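Local coordinates for protein chitinase (Thermococcus chitonophagus, PDB 5XSW) that probably hydrolyses chitin as an endochitinase, the chain combining an N-terminal beta-sandwich domain with a largely helical domain that binds a glycan, at residues P119-P124 with L129-A134; Q440-D445 with R450-T455; L47-A52 with P57-N62. All blocks are in the same frame, centred on the assembly; numbering follows the deposited sequence.

Contact 1 of 3, residues P119-P124 with L129-A134; sequences PASWKP and LSDLIA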
# COMPACT_ATOMS: atom_id res chain seq x y z
N PRO A 119 13.22 -17.14 -33.90
CA PRO A 119 13.91 -18.31 -34.47
C PRO A 119 15.19 -18.63 -33.72
O PRO A 119 15.93 -17.73 -33.25
CB PRO A 119 14.20 -17.88 -35.91
CG PRO A 119 13.00 -17.02 -36.26
CD PRO A 119 12.71 -16.25 -34.96
N ALA A 120 15.43 -19.92 -33.54
CA ALA A 120 16.63 -20.38 -32.87
C ALA A 120 17.92 -19.86 -33.53
O ALA A 120 18.95 -19.67 -32.87
CB ALA A 120 16.63 -21.93 -32.81
N SER A 121 17.87 -19.60 -34.83
CA SER A 121 19.05 -19.00 -35.46
C SER A 121 19.37 -17.54 -35.07
O SER A 121 20.49 -17.06 -35.33
CB SER A 121 18.91 -19.07 -36.98
OG SER A 121 17.78 -18.35 -37.40
N TRP A 122 18.42 -16.84 -34.42
CA TRP A 122 18.66 -15.45 -34.02
C TRP A 122 19.82 -15.31 -33.06
O TRP A 122 19.92 -16.05 -32.07
CB TRP A 122 17.38 -14.81 -33.38
CG TRP A 122 17.54 -13.34 -33.25
CD1 TRP A 122 17.17 -12.39 -34.16
CD2 TRP A 122 18.16 -12.66 -32.17
NE1 TRP A 122 17.51 -11.15 -33.68
CE2 TRP A 122 18.13 -11.29 -32.47
CE3 TRP A 122 18.74 -13.07 -30.96
CZ2 TRP A 122 18.65 -10.32 -31.61
CZ3 TRP A 122 19.26 -12.12 -30.11
CH2 TRP A 122 19.21 -10.75 -30.44
N LYS A 123 20.67 -14.31 -33.30
CA LYS A 123 21.75 -13.92 -32.41
C LYS A 123 21.88 -12.41 -32.54
O LYS A 123 21.53 -11.86 -33.56
CB LYS A 123 23.10 -14.58 -32.81
CG LYS A 123 23.11 -16.08 -32.82
CD LYS A 123 24.45 -16.61 -33.35
CE LYS A 123 24.54 -16.57 -34.90
NZ LYS A 123 23.82 -17.72 -35.60
N PRO A 124 22.43 -11.76 -31.52
CA PRO A 124 22.64 -10.31 -31.56
C PRO A 124 23.55 -9.90 -32.71
O PRO A 124 24.33 -10.73 -33.19
CB PRO A 124 23.33 -10.02 -30.23
CG PRO A 124 22.95 -11.13 -29.35
CD PRO A 124 22.74 -12.34 -30.20
N LEU A 129 16.59 -11.09 -41.85
CA LEU A 129 15.13 -11.14 -41.77
C LEU A 129 14.61 -12.52 -41.39
O LEU A 129 13.61 -12.66 -40.65
CB LEU A 129 14.51 -10.69 -43.09
CG LEU A 129 12.99 -10.58 -43.21
CD1 LEU A 129 12.50 -9.56 -42.15
CD2 LEU A 129 12.55 -10.14 -44.60
N SER A 130 15.29 -13.55 -41.91
CA SER A 130 14.94 -14.94 -41.61
C SER A 130 15.23 -15.30 -40.17
O SER A 130 14.67 -16.23 -39.67
CB SER A 130 15.72 -15.92 -42.52
OG SER A 130 15.42 -15.64 -43.86
N ASP A 131 16.16 -14.59 -39.55
CA ASP A 131 16.43 -14.80 -38.15
C ASP A 131 15.26 -14.21 -37.28
O ASP A 131 15.21 -14.47 -36.09
CB ASP A 131 17.75 -14.16 -37.74
CG ASP A 131 18.95 -14.87 -38.33
OD1 ASP A 131 18.82 -16.08 -38.57
OD2 ASP A 131 20.01 -14.23 -38.54
N LEU A 132 14.37 -13.45 -37.90
CA LEU A 132 13.26 -12.83 -37.18
C LEU A 132 11.98 -13.53 -37.46
O LEU A 132 11.17 -13.66 -36.57
CB LEU A 132 13.10 -11.33 -37.55
CG LEU A 132 14.26 -10.42 -37.18
CD1 LEU A 132 14.08 -9.00 -37.80
CD2 LEU A 132 14.45 -10.29 -35.65
N ILE A 133 11.74 -13.93 -38.70
CA ILE A 133 10.45 -14.47 -39.11
C ILE A 133 10.59 -15.93 -39.52
O ILE A 133 11.16 -16.24 -40.55
CB ILE A 133 9.83 -13.67 -40.24
CG1 ILE A 133 9.69 -12.17 -39.84
CG2 ILE A 133 8.51 -14.30 -40.68
CD1 ILE A 133 8.85 -11.34 -40.82
N ALA A 134 10.06 -16.82 -38.69
CA ALA A 134 10.20 -18.26 -38.94
C ALA A 134 9.36 -18.65 -40.14
O ALA A 134 9.77 -19.43 -40.98
CB ALA A 134 9.76 -19.06 -37.70
O HOH W 1 21.41 -14.46 -36.35
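The W122 indole meets the backbone of D131 with its edge: D131 O lies near the ring plane, 3.4 Å from W122 CD1. Over one face, toward the rim, sits the backbone N of P124, while F127 and residues of helices 421-439 and 449-461 also touch this buried side chain. With CG anti to the backbone N (chi1 -168°), the ring is carried in among them. L132 CD2 reaches it obliquely, 3.7 Å from W122 NE1. P119 packs against the same carbonyl, its CD 3.3 Å from D131 O, so that this buried oxygen has C-H groups around it and no hydrogen-bond donor. The compact, puckered proline ring, with no N-H of its own, suits such close contact with the backbone, and its CG also reaches A134 CB. At the solvent side, S121 OG donates to D131 OD1 (2.8 Å), arriving on the anti side and 27° out of the carboxylate plane. D131 OD2 takes T128 N and a water that also donates to S121 O, so a short acidic side chain draws the two arms of the loop together. P119 to W122 form a type I beta turn, closed by W122 N to P119 O, in the irregular linker between strand 98-104 and helix 136-139.

Contact 2 of 3, residues Q440-D445 with R450-T455; sequences QHWGGD and RYDFLT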
# COMPACT_ATOMS: atom_id res chain seq x y z
N GLN A 440 10.60 -3.19 -44.10
CA GLN A 440 10.67 -3.34 -45.58
C GLN A 440 9.37 -3.90 -46.12
O GLN A 440 8.87 -3.45 -47.14
CB GLN A 440 11.88 -4.21 -45.97
CG GLN A 440 13.22 -3.51 -45.66
CD GLN A 440 13.43 -2.26 -46.49
OE1 GLN A 440 13.01 -2.20 -47.65
NE2 GLN A 440 14.05 -1.24 -45.88
N HIS A 441 8.74 -4.81 -45.37
CA HIS A 441 7.48 -5.41 -45.82
C HIS A 441 6.40 -4.35 -46.07
O HIS A 441 5.52 -4.56 -46.90
CB HIS A 441 7.02 -6.44 -44.77
CG HIS A 441 5.74 -7.14 -45.11
ND1 HIS A 441 5.71 -8.31 -45.82
CD2 HIS A 441 4.45 -6.82 -44.85
CE1 HIS A 441 4.46 -8.70 -45.99
NE2 HIS A 441 3.67 -7.82 -45.40
N TRP A 442 6.48 -3.22 -45.38
CA TRP A 442 5.37 -2.25 -45.41
C TRP A 442 5.78 -1.02 -46.23
O TRP A 442 5.04 -0.04 -46.29
CB TRP A 442 4.97 -1.79 -43.97
CG TRP A 442 4.68 -2.95 -43.03
CD1 TRP A 442 5.47 -3.38 -42.03
CD2 TRP A 442 3.56 -3.83 -43.07
NE1 TRP A 442 4.91 -4.48 -41.41
CE2 TRP A 442 3.74 -4.78 -42.04
CE3 TRP A 442 2.43 -3.93 -43.90
CZ2 TRP A 442 2.85 -5.83 -41.80
CZ3 TRP A 442 1.51 -4.94 -43.65
CH2 TRP A 442 1.73 -5.89 -42.60
N GLY A 443 6.97 -1.04 -46.82
CA GLY A 443 7.41 0.09 -47.64
C GLY A 443 8.51 0.88 -46.98
O GLY A 443 8.87 1.95 -47.47
N GLY A 444 9.00 0.39 -45.85
CA GLY A 444 10.19 0.96 -45.20
C GLY A 444 10.01 2.12 -44.23
O GLY A 444 10.96 2.54 -43.55
N ASP A 445 8.81 2.68 -44.14
CA ASP A 445 8.60 3.88 -43.31
C ASP A 445 7.97 3.60 -41.91
O ASP A 445 7.77 4.54 -41.14
CB ASP A 445 7.71 4.89 -44.05
CG ASP A 445 6.53 4.22 -44.81
OD1 ASP A 445 6.51 2.94 -44.96
OD2 ASP A 445 5.63 5.00 -45.27
N ARG A 450 0.28 -4.67 -34.82
CA ARG A 450 -0.32 -6.01 -34.80
C ARG A 450 0.69 -7.12 -35.22
O ARG A 450 0.83 -8.15 -34.52
CB ARG A 450 -1.54 -6.04 -35.74
CG ARG A 450 -2.18 -7.43 -35.74
CD ARG A 450 -3.39 -7.52 -36.62
NE ARG A 450 -3.65 -8.92 -36.97
CZ ARG A 450 -4.72 -9.32 -37.67
NH1 ARG A 450 -5.66 -8.45 -38.05
NH2 ARG A 450 -4.86 -10.60 -37.95
N TYR A 451 1.41 -6.90 -36.32
CA TYR A 451 2.23 -7.98 -36.92
C TYR A 451 3.66 -8.02 -36.41
O TYR A 451 4.26 -9.10 -36.30
CB TYR A 451 2.20 -7.86 -38.46
CG TYR A 451 0.82 -8.12 -39.02
CD1 TYR A 451 0.33 -9.41 -39.14
CD2 TYR A 451 -0.02 -7.07 -39.33
CE1 TYR A 451 -0.95 -9.64 -39.62
CE2 TYR A 451 -1.30 -7.29 -39.81
CZ TYR A 451 -1.76 -8.57 -39.95
OH TYR A 451 -3.04 -8.76 -40.44
N ASP A 452 4.23 -6.86 -36.09
CA ASP A 452 5.64 -6.78 -35.78
C ASP A 452 6.03 -6.52 -34.33
O ASP A 452 7.17 -6.77 -33.94
CB ASP A 452 6.29 -5.67 -36.61
CG ASP A 452 6.16 -5.91 -38.10
OD1 ASP A 452 6.47 -7.05 -38.54
OD2 ASP A 452 5.75 -4.97 -38.80
N PHE A 453 5.16 -5.88 -33.55
CA PHE A 453 5.71 -5.37 -32.29
C PHE A 453 6.12 -6.46 -31.27
O PHE A 453 7.08 -6.28 -30.51
CB PHE A 453 4.73 -4.33 -31.62
CG PHE A 453 5.39 -3.55 -30.50
CD1 PHE A 453 6.45 -2.73 -30.75
CD2 PHE A 453 4.93 -3.67 -29.17
CE1 PHE A 453 7.12 -2.03 -29.71
CE2 PHE A 453 5.55 -2.99 -28.13
CZ PHE A 453 6.65 -2.16 -28.39
N LEU A 454 5.44 -7.62 -31.24
CA LEU A 454 5.92 -8.67 -30.34
C LEU A 454 7.34 -9.13 -30.70
O LEU A 454 8.15 -9.43 -29.81
CB LEU A 454 5.01 -9.90 -30.35
CG LEU A 454 3.68 -9.75 -29.61
CD1 LEU A 454 2.86 -11.09 -29.66
CD2 LEU A 454 3.99 -9.34 -28.13
N THR A 455 7.64 -9.14 -31.99
CA THR A 455 9.01 -9.57 -32.41
C THR A 455 10.05 -8.52 -31.96
O THR A 455 11.11 -8.85 -31.44
CB THR A 455 9.02 -9.83 -33.94
OG1 THR A 455 8.18 -10.96 -34.23
CG2 THR A 455 10.47 -10.19 -34.41
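A hydrogen bond from the indole of W442 to the carboxylate of D452 joins the end of helix 421-439 to helix 449-461, across the short connection, which includes strand 447-448, between these two helices. The first helix finishes in a Schellman motif with G443 as its C-prime residue; G443 N returns to Q440 O at 3.1 Å. Its positive phi would press a side chain against the preceding carbonyl, which is why glycine suits the position. W442, just before it, points toward the second helix, with CG beside the backbone N (chi1 -53°). Beyond the pyrrole N-H, the six-membered ring meets Y451 at an oblique angle, planes 38° apart and centroids 5.8 Å apart; the nearest carbons are W442 CH2 and Y451 CD2 at 3.9 Å. One indole face is covered by H441 CD2, 3.3 Å above its centre, and H441 in turn stacks on Y140. Tryptophan fits here because it combines a broad apolar surface with a single N-H donor. D452 is buried, and its carboxylate is gripped by several donors: OD1 is bonded to Y139 OH, and OD2 also receives S448 N, which would probably stabilise the charged form. W442 NE1 meets the syn lone pair of D452 OD2 at 2.8 Å, with an N-H...O angle of 148° and the oxygen tilted somewhat from the ring plane.

Contact 3 of 3, residues L47-A52 with P57-N62; sequences LSIKYA and PVYNVN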
# COMPACT_ATOMS: atom_id res chain seq x y z
N LEU A 47 18.70 -34.75 16.37
CA LEU A 47 18.90 -34.46 17.79
C LEU A 47 18.67 -32.99 18.12
O LEU A 47 18.06 -32.64 19.12
CB LEU A 47 20.31 -34.86 18.23
CG LEU A 47 20.63 -36.36 18.10
CD1 LEU A 47 22.13 -36.63 18.11
CD2 LEU A 47 19.96 -37.13 19.20
N SER A 48 19.20 -32.11 17.28
CA SER A 48 19.03 -30.68 17.46
C SER A 48 19.37 -29.89 16.18
O SER A 48 20.27 -30.27 15.42
CB SER A 48 19.92 -30.18 18.59
OG SER A 48 21.24 -30.14 18.09
N ILE A 49 18.67 -28.78 15.97
CA ILE A 49 19.00 -27.84 14.91
C ILE A 49 19.01 -26.47 15.57
O ILE A 49 17.98 -26.05 16.11
CB ILE A 49 17.97 -27.89 13.76
CG1 ILE A 49 17.87 -29.29 13.16
CG2 ILE A 49 18.29 -26.85 12.69
CD1 ILE A 49 16.90 -29.39 11.96
N LYS A 50 20.16 -25.82 15.56
CA LYS A 50 20.34 -24.54 16.27
C LYS A 50 21.09 -23.57 15.42
O LYS A 50 21.78 -23.99 14.48
CB LYS A 50 21.09 -24.74 17.59
CG LYS A 50 20.38 -25.71 18.55
CD LYS A 50 21.15 -25.83 19.87
CE LYS A 50 20.35 -26.60 20.91
NZ LYS A 50 21.05 -26.61 22.23
N TYR A 51 20.96 -22.27 15.70
CA TYR A 51 21.78 -21.30 14.98
C TYR A 51 23.13 -21.24 15.62
O TYR A 51 23.23 -21.35 16.83
CB TYR A 51 21.19 -19.88 14.98
CG TYR A 51 19.88 -19.76 14.27
CD1 TYR A 51 19.79 -19.99 12.88
CD2 TYR A 51 18.74 -19.38 14.94
CE1 TYR A 51 18.58 -19.89 12.22
CE2 TYR A 51 17.52 -19.26 14.29
CZ TYR A 51 17.46 -19.50 12.92
OH TYR A 51 16.27 -19.38 12.27
N ALA A 52 24.16 -21.04 14.80
CA ALA A 52 25.52 -21.01 15.30
C ALA A 52 25.73 -19.88 16.28
O ALA A 52 26.53 -20.01 17.20
CB ALA A 52 26.50 -20.90 14.16
N PRO A 57 16.01 -22.21 14.91
CA PRO A 57 14.82 -22.19 14.07
C PRO A 57 13.82 -23.22 14.55
O PRO A 57 14.06 -23.91 15.52
CB PRO A 57 15.38 -22.55 12.68
CG PRO A 57 16.55 -23.46 13.01
CD PRO A 57 17.17 -22.81 14.22
N VAL A 58 12.69 -23.30 13.86
CA VAL A 58 11.69 -24.33 14.07
C VAL A 58 11.95 -25.43 13.03
O VAL A 58 12.42 -25.14 11.93
CB VAL A 58 10.26 -23.75 13.90
CG1 VAL A 58 9.22 -24.85 13.74
CG2 VAL A 58 9.93 -22.82 15.05
N TYR A 59 11.65 -26.69 13.35
CA TYR A 59 11.75 -27.72 12.32
C TYR A 59 10.75 -28.78 12.58
O TYR A 59 10.26 -28.91 13.70
CB TYR A 59 13.17 -28.32 12.24
CG TYR A 59 13.57 -29.17 13.43
CD1 TYR A 59 13.23 -30.52 13.49
CD2 TYR A 59 14.32 -28.63 14.48
CE1 TYR A 59 13.60 -31.32 14.60
CE2 TYR A 59 14.69 -29.40 15.59
CZ TYR A 59 14.33 -30.74 15.63
OH TYR A 59 14.70 -31.52 16.71
N ASN A 60 10.41 -29.52 11.55
CA ASN A 60 9.59 -30.69 11.79
C ASN A 60 10.09 -31.84 10.90
O ASN A 60 10.79 -31.61 9.91
CB ASN A 60 8.12 -30.39 11.55
CG ASN A 60 7.71 -30.54 10.12
OD1 ASN A 60 7.42 -31.65 9.65
ND2 ASN A 60 7.66 -29.42 9.39
N VAL A 61 9.76 -33.06 11.30
CA VAL A 61 10.23 -34.27 10.61
C VAL A 61 9.06 -35.04 10.06
O VAL A 61 8.08 -35.28 10.74
CB VAL A 61 11.04 -35.20 11.57
CG1 VAL A 61 11.50 -36.49 10.83
CG2 VAL A 61 12.21 -34.44 12.17
N ASN A 62 9.13 -35.42 8.81
CA ASN A 62 8.08 -36.26 8.26
C ASN A 62 8.74 -37.40 7.48
O ASN A 62 9.15 -37.22 6.32
CB ASN A 62 7.16 -35.43 7.38
CG ASN A 62 5.96 -36.20 6.93
OD1 ASN A 62 5.53 -37.13 7.62
ND2 ASN A 62 5.42 -35.85 5.77
O HOH W 2 15.48 -26.26 16.33
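Strands 47-51 and 58-62 run roughly antiparallel, at 152°, with their axes 8.2 Å apart and no direct hydrogen bond between them, for they belong to different sheets of the N-terminal beta sandwich. Strand 45-51 is an outermost strand of one sheet, paired with strand 80-89, where L47 and S48 both face E87 in a classic beta bulge; strand 58-62 pairs with strand 65-69 of the other. I49 points toward strand 58-62, into the apolar layer between the sheets. Its CD1 comes over one face of the Y59 ring in a CH-pi contact, 4.0 Å from the centroid and displaced toward the CG end of the ring. Y59 places CG between its backbone N and carbonyl carbon (chi1 69°), and this turns a face of the ring to the isoleucine, whose side chain crosses it obliquely. The other branch, I49 CG2, touches P57 CG at 3.8 Å, and V66, I68 and I84 add to the apolar surroundings; a beta-branched residue thus serves two neighbours at once. P57 also covers Y51. P57 CD stands over the centre of the Y51 ring, 3.6 Å from its centroid and 13° off the normal, while P57 CB lies 3.3 Å from Y51 OH. The same tyrosine makes a cation-pi contact with R73, so its electron-rich ring attracts both a polarised C-H group and a cation. A water lies between the carbonyl oxygens of I49 and P57. Between the two segments, therefore, cohesion rests mainly on burial of apolar surface and on C-H groups over aromatic faces, while backbone hydrogen bonding is left to each sheet.

Along the chain contact 3 comes first, then contact 1, then contact 2, each closing before the next opens. Contact 3 belongs to the N-terminal sandwich, its nearest atoms about 43 Å from those of either other contact, and it lies on the opposite side of the chain's centre from contact 2. Contacts 1 and 2 are neighbours, their centres about 15 Å apart, and they touch where L132 O packs against T455 CG2 at 4.1 Å. Helices 421-439 and 449-461 link them: the linker after strand 98-104 rests on both helices, and contact 2 bridges the two. The linker leading out of the sandwich is thereby packed onto two helices that come late in the sequence of the helical domain.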